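PDB 5E9T: UDP-N-acetylglucosamine--peptide N-acetylglucosaminyltransferase stabilizing protein GtfB from Streptococcus gordonii, which helps attach the first GlcNAc to the serine-rich repeat adhesin GspB, binding this substrate and stabilising its partner GtfA in a heterotetramer. Local coordinates for residues 389-394 with 422-427; 352-357 with 375-380. All coordinates share one frame; numbering follows the deposited sequence.

Interaction 1. Residues 389-394 with 422-427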
loop_
_atom_site.group_PDB
_atom_site.type_symbol
_atom_site.label_atom_id
_atom_site.label_comp_id
_atom_site.label_asym_id
_atom_site.label_seq_id
_atom_site.Cartn_x
_atom_site.Cartn_y
_atom_site.Cartn_z
ATOM N N TYR B 389 -25.338 -11.189 -39.383
ATOM C CA TYR B 389 -25.746 -10.416 -40.552
ATOM C C TYR B 389 -24.974 -10.730 -41.826
ATOM O O TYR B 389 -25.227 -10.087 -42.850
ATOM C CB TYR B 389 -25.627 -8.919 -40.263
ATOM C CG TYR B 389 -26.261 -8.510 -38.960
ATOM C CD1 TYR B 389 -25.844 -7.391 -38.291
ATOM C CD2 TYR B 389 -27.287 -9.236 -38.408
ATOM C CE1 TYR B 389 -26.417 -7.021 -37.093
ATOM C CE2 TYR B 389 -27.863 -8.871 -37.214
ATOM C CZ TYR B 389 -27.430 -7.760 -36.559
ATOM O OH TYR B 389 -28.010 -7.389 -35.368
ATOM N N ILE B 390 -24.030 -11.664 -41.808
ATOM C CA ILE B 390 -23.274 -11.996 -43.010
ATOM C C ILE B 390 -23.644 -13.405 -43.442
ATOM O O ILE B 390 -23.650 -14.341 -42.633
ATOM C CB ILE B 390 -21.755 -11.834 -42.812
ATOM C CG1 ILE B 390 -21.045 -11.899 -44.165
ATOM C CG2 ILE B 390 -21.199 -12.866 -41.843
ATOM C CD1 ILE B 390 -19.553 -11.720 -44.096
ATOM N N ALA B 391 -23.985 -13.543 -44.718
ATOM C CA ALA B 391 -24.372 -14.834 -45.253
ATOM C C ALA B 391 -23.150 -15.715 -45.468
ATOM O O ALA B 391 -22.031 -15.237 -45.664
ATOM C CB ALA B 391 -25.126 -14.663 -46.570
ATOM N N GLN B 392 -23.388 -17.027 -45.428
ATOM C CA GLN B 392 -22.341 -18.007 -45.691
ATOM C C GLN B 392 -21.701 -17.795 -47.054
ATOM O O GLN B 392 -20.480 -17.929 -47.201
ATOM C CB GLN B 392 -22.929 -19.411 -45.615
ATOM C CG GLN B 392 -21.904 -20.518 -45.629
ATOM C CD GLN B 392 -21.290 -20.749 -44.279
ATOM O OE1 GLN B 392 -20.404 -20.017 -43.845
ATOM N NE2 GLN B 392 -21.756 -21.785 -43.600
ATOM N N GLN B 393 -22.510 -17.505 -48.076
ATOM C CA GLN B 393 -21.975 -17.398 -49.433
ATOM C C GLN B 393 -20.965 -16.267 -49.519
ATOM O O GLN B 393 -20.003 -16.314 -50.300
ATOM C CB GLN B 393 -23.122 -17.155 -50.408
ATOM C CG GLN B 393 -24.311 -18.065 -50.146
ATOM C CD GLN B 393 -25.459 -17.343 -49.472
ATOM O OE1 GLN B 393 -25.709 -16.182 -49.752
ATOM N NE2 GLN B 393 -26.166 -18.034 -48.585
ATOM N N HIS B 394 -21.182 -15.247 -48.703
ATOM C CA HIS B 394 -20.404 -14.024 -48.678
ATOM C C HIS B 394 -19.119 -14.142 -47.859
ATOM O O HIS B 394 -18.131 -13.466 -48.180
ATOM C CB HIS B 394 -21.333 -12.907 -48.184
ATOM C CG HIS B 394 -22.403 -12.562 -49.176
ATOM N ND1 HIS B 394 -23.350 -13.467 -49.606
ATOM C CD2 HIS B 394 -22.625 -11.427 -49.879
ATOM C CE1 HIS B 394 -24.133 -12.884 -50.499
ATOM N NE2 HIS B 394 -23.711 -11.645 -50.684
ATOM N N LEU B 422 -28.304 -9.270 -51.394
ATOM C CA LEU B 422 -28.834 -8.688 -50.163
ATOM C C LEU B 422 -30.070 -9.412 -49.663
ATOM O O LEU B 422 -30.540 -9.116 -48.559
ATOM C CB LEU B 422 -29.137 -7.194 -50.325
ATOM C CG LEU B 422 -27.971 -6.356 -50.830
ATOM C CD1 LEU B 422 -28.087 -4.894 -50.424
ATOM C CD2 LEU B 422 -26.700 -6.939 -50.314
ATOM N N GLN B 423 -30.614 -10.332 -50.452
ATOM C CA GLN B 423 -31.509 -11.332 -49.903
ATOM C C GLN B 423 -30.751 -12.526 -49.358
ATOM O O GLN B 423 -31.315 -13.307 -48.588
ATOM C CB GLN B 423 -32.518 -11.783 -50.961
ATOM C CG GLN B 423 -33.386 -10.653 -51.492
ATOM C CD GLN B 423 -34.094 -9.873 -50.393
ATOM O OE1 GLN B 423 -34.311 -10.376 -49.288
ATOM N NE2 GLN B 423 -34.450 -8.629 -50.693
ATOM N N ALA B 424 -29.481 -12.669 -49.727
ATOM C CA ALA B 424 -28.646 -13.701 -49.132
ATOM C C ALA B 424 -28.313 -13.363 -47.685
ATOM O O ALA B 424 -28.534 -14.176 -46.779
ATOM C CB ALA B 424 -27.378 -13.865 -49.962
ATOM N N GLN B 425 -27.784 -12.159 -47.448
ATOM C CA GLN B 425 -27.600 -11.693 -46.079
ATOM C C GLN B 425 -28.928 -11.293 -45.453
ATOM O O GLN B 425 -29.066 -11.318 -44.224
ATOM C CB GLN B 425 -26.611 -10.525 -46.047
ATOM C CG GLN B 425 -27.260 -9.150 -46.099
ATOM C CD GLN B 425 -26.251 -8.021 -46.004
ATOM O OE1 GLN B 425 -25.051 -8.228 -46.182
ATOM N NE2 GLN B 425 -26.736 -6.819 -45.714
ATOM N N GLY B 426 -29.911 -10.923 -46.275
ATOM C CA GLY B 426 -31.238 -10.656 -45.747
ATOM C C GLY B 426 -31.891 -11.900 -45.179
ATOM O O GLY B 426 -32.528 -11.852 -44.123
ATOM N N ARG B 427 -31.738 -13.036 -45.870
ATOM C CA ARG B 427 -32.241 -14.303 -45.343
ATOM C C ARG B 427 -31.452 -14.750 -44.128
ATOM O O ARG B 427 -32.030 -15.226 -43.145
ATOM C CB ARG B 427 -32.179 -15.392 -46.412
ATOM C CG ARG B 427 -33.281 -15.300 -47.431
ATOM C CD ARG B 427 -32.956 -16.093 -48.685
ATOM N NE ARG B 427 -33.646 -15.537 -49.835
ATOM C CZ ARG B 427 -34.940 -15.255 -49.870
ATOM N NH1 ARG B 427 -35.717 -15.471 -48.813
ATOM N NH2 ARG B 427 -35.471 -14.751 -50.978
#
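Ala424, on the helix, meets two side chains of the loop. The CB of Ala391 points toward the helix and sits 4.1 Å from the CB of Ala424, and it also lies 3.4 Å from the carbonyl O of Ala424. The imidazole of His394 brings its CE1 corner to Ala424 CB at 3.4 Å, the methyl approaching the ring obliquely. A chi1 of -69° sets His394 CG anti to its own carbonyl carbon, beside the backbone N. These contacts join the loop after strand 376-379 to helix 415-428, consistent with a helix flanking the sheet of a Rossmann-like domain, as in GT-B folds. Farther along, Gln425 passes the backbone of Tyr389: its CB lies 3.5 Å from Tyr389 O, and a chi2 of 177° sets CD anti to CA, the chain being extended beyond CG. The amide hydrogen-bonds backbone atoms of the segment 375-380, OE1 with Ile377 N and NE2 with Leu375 O, so this buried polar group has partners for both ends. Tyr389 contributes its carbonyl here, while its ring stacks with Phe371 and its OH hydrogen-bonds Arg368.

Interaction 2. Residues 352-357 with 375-380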
loop_
_atom_site.group_PDB
_atom_site.type_symbol
_atom_site.label_atom_id
_atom_site.label_comp_id
_atom_site.label_asym_id
_atom_site.label_seq_id
_atom_site.Cartn_x
_atom_site.Cartn_y
_atom_site.Cartn_z
ATOM N N ASP B 352 -21.866 1.630 -50.264
ATOM C CA ASP B 352 -22.837 0.547 -50.345
ATOM C C ASP B 352 -22.277 -0.837 -50.046
ATOM O O ASP B 352 -23.017 -1.819 -50.159
ATOM C CB ASP B 352 -23.524 0.574 -51.706
ATOM C CG ASP B 352 -24.523 1.690 -51.791
ATOM O OD1 ASP B 352 -25.042 2.076 -50.720
ATOM O OD2 ASP B 352 -24.797 2.183 -52.899
ATOM N N ILE B 353 -21.001 -0.957 -49.699
ATOM C CA ILE B 353 -20.477 -2.213 -49.186
ATOM C C ILE B 353 -19.864 -1.945 -47.822
ATOM O O ILE B 353 -19.512 -0.812 -47.483
ATOM C CB ILE B 353 -19.437 -2.858 -50.127
ATOM C CG1 ILE B 353 -18.246 -1.923 -50.335
ATOM C CG2 ILE B 353 -20.067 -3.251 -51.450
ATOM C CD1 ILE B 353 -17.084 -2.227 -49.417
ATOM N N TYR B 354 -19.745 -3.007 -47.030
ATOM C CA TYR B 354 -18.854 -3.006 -45.877
ATOM C C TYR B 354 -18.057 -4.300 -45.921
ATOM O O TYR B 354 -18.607 -5.379 -45.682
ATOM C CB TYR B 354 -19.622 -2.873 -44.558
ATOM C CG TYR B 354 -18.703 -2.727 -43.360
ATOM C CD1 TYR B 354 -18.538 -1.508 -42.729
ATOM C CD2 TYR B 354 -17.992 -3.808 -42.870
ATOM C CE1 TYR B 354 -17.683 -1.372 -41.641
ATOM C CE2 TYR B 354 -17.143 -3.681 -41.792
ATOM C CZ TYR B 354 -16.989 -2.466 -41.179
ATOM O OH TYR B 354 -16.139 -2.358 -40.102
ATOM N N LEU B 355 -16.757 -4.192 -46.174
ATOM C CA LEU B 355 -15.885 -5.353 -46.098
ATOM C C LEU B 355 -15.462 -5.519 -44.646
ATOM O O LEU B 355 -14.899 -4.590 -44.059
ATOM C CB LEU B 355 -14.668 -5.171 -47.005
ATOM C CG LEU B 355 -14.908 -4.936 -48.494
ATOM C CD1 LEU B 355 -13.819 -4.048 -49.103
ATOM C CD2 LEU B 355 -15.008 -6.266 -49.236
ATOM N N ASP B 356 -15.703 -6.690 -44.053
ATOM C CA ASP B 356 -15.301 -6.862 -42.661
ATOM C C ASP B 356 -13.939 -7.531 -42.758
ATOM O O ASP B 356 -13.803 -8.754 -42.732
ATOM C CB ASP B 356 -16.323 -7.697 -41.899
ATOM C CG ASP B 356 -16.246 -7.496 -40.402
ATOM O OD1 ASP B 356 -15.679 -6.470 -39.971
ATOM O OD2 ASP B 356 -16.769 -8.354 -39.659
ATOM N N ILE B 357 -12.926 -6.677 -42.862
ATOM C CA ILE B 357 -11.564 -7.087 -43.173
ATOM C C ILE B 357 -10.571 -6.786 -42.064
ATOM O O ILE B 357 -9.422 -7.247 -42.140
ATOM C CB ILE B 357 -11.125 -6.425 -44.491
ATOM C CG1 ILE B 357 -11.719 -5.016 -44.515
ATOM C CG2 ILE B 357 -11.670 -7.202 -45.666
ATOM C CD1 ILE B 357 -11.312 -4.172 -45.684
ATOM N N LEU B 375 -25.986 -1.922 -46.655
ATOM C CA LEU B 375 -24.684 -2.202 -47.241
ATOM C C LEU B 375 -24.462 -3.708 -47.280
ATOM O O LEU B 375 -24.753 -4.416 -46.310
ATOM C CB LEU B 375 -23.571 -1.535 -46.431
ATOM C CG LEU B 375 -23.290 -0.043 -46.596
ATOM C CD1 LEU B 375 -24.430 0.799 -46.067
ATOM C CD2 LEU B 375 -21.997 0.326 -45.893
ATOM N N LEU B 376 -23.946 -4.202 -48.408
ATOM C CA LEU B 376 -23.624 -5.619 -48.509
ATOM C C LEU B 376 -22.305 -5.889 -47.805
ATOM O O LEU B 376 -21.266 -5.327 -48.174
ATOM C CB LEU B 376 -23.534 -6.093 -49.955
ATOM C CG LEU B 376 -22.933 -7.498 -49.922
ATOM C CD1 LEU B 376 -23.898 -8.523 -49.292
ATOM C CD2 LEU B 376 -22.486 -7.957 -51.299
ATOM N N ILE B 377 -22.341 -6.775 -46.821
ATOM C CA ILE B 377 -21.186 -7.092 -45.994
ATOM C C ILE B 377 -20.525 -8.371 -46.492
ATOM O O ILE B 377 -21.209 -9.366 -46.767
ATOM C CB ILE B 377 -21.615 -7.239 -44.524
ATOM C CG1 ILE B 377 -22.575 -6.110 -44.140
ATOM C CG2 ILE B 377 -20.391 -7.281 -43.620
ATOM C CD1 ILE B 377 -23.306 -6.367 -42.854
ATOM N N LEU B 378 -19.188 -8.349 -46.595
ATOM C CA LEU B 378 -18.376 -9.544 -46.824
ATOM C C LEU B 378 -17.112 -9.457 -45.986
ATOM O O LEU B 378 -16.638 -8.366 -45.666
ATOM C CB LEU B 378 -17.925 -9.729 -48.281
ATOM C CG LEU B 378 -18.843 -9.315 -49.415
ATOM C CD1 LEU B 378 -18.173 -9.397 -50.798
ATOM C CD2 LEU B 378 -19.925 -10.215 -49.280
ATOM N N GLY B 379 -16.525 -10.615 -45.702
ATOM C CA GLY B 379 -15.228 -10.664 -45.050
ATOM C C GLY B 379 -14.680 -12.072 -45.107
ATOM O O GLY B 379 -15.230 -12.948 -45.781
ATOM N N PHE B 380 -13.580 -12.273 -44.385
ATOM C CA PHE B 380 -12.921 -13.561 -44.234
ATOM C C PHE B 380 -13.347 -14.171 -42.906
ATOM O O PHE B 380 -14.123 -13.576 -42.170
ATOM C CB PHE B 380 -11.413 -13.367 -44.338
ATOM C CG PHE B 380 -11.009 -12.593 -45.555
ATOM C CD1 PHE B 380 -10.193 -11.486 -45.468
ATOM C CD2 PHE B 380 -11.481 -12.956 -46.791
ATOM C CE1 PHE B 380 -9.849 -10.774 -46.608
ATOM C CE2 PHE B 380 -11.144 -12.252 -47.922
ATOM C CZ PHE B 380 -10.329 -11.162 -47.829
#
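Tyr354 and Ile377 face the same side of two adjacent parallel strands, with Tyr354 CD2 4.3 Å from Ile377 CG2 and the methyl set obliquely to the ring. Leu375 extends this patch: its CD2 lies 4.2 Å from Tyr354 CB. Ala366 and Ala370 of helix 366-372 also touch Tyr354, as expected of a beta-alpha-beta crossover in which that helix links the two strands. Asp356 shares this face; Ile353, Leu355, Leu376 and Leu378 make up the other, apolar one, where helix 415-428 packs on Leu376. Farther toward the C-terminal ends of the segments, the side chains of Ile357 and Phe380 cross obliquely, with Ile357 CG2 4.1 Å from Phe380 CE1. Between the faces runs the parallel ladder: Leu376 N bonds to Asp352 O (3.1 Å), Tyr354 N to Leu376 O (3.0 Å) and Leu378 N to Tyr354 O (3.2 Å). Of these, the Tyr354 N-H is close to straight at 164°, although it comes from above the carbonyl plane of Leu376. At the polar edge, Tyr354 OH reaches Leu291 N. The Asp352 carboxylate forms salt bridges with Arg280 and Arg285, which probably offset its buried negative charge.

How the interactions relate
Interactions 1 and 2 lie on the same side of the chain's centre, with their own centres about 11 Å apart, and interaction 1 packs against strand 376-379 of interaction 2. Gln425 of interaction 1 probably bonds to the edge of that segment turned away from residues 352-357: OE1 is 3.1 Å from Ile377 N, and NE2 is 3.2 Å from Leu375 O. The amide thus takes up the backbone groups that a further strand might have used. His394 adds an apolar link, packing through CD2 on Leu376 and Leu378. In sequence, interaction 2 closes before interaction 1 opens, so the crossover unit comes first, and the following loop and helix pack on the Leu376 and Leu378 side of strand 376-379 and on its outer edge.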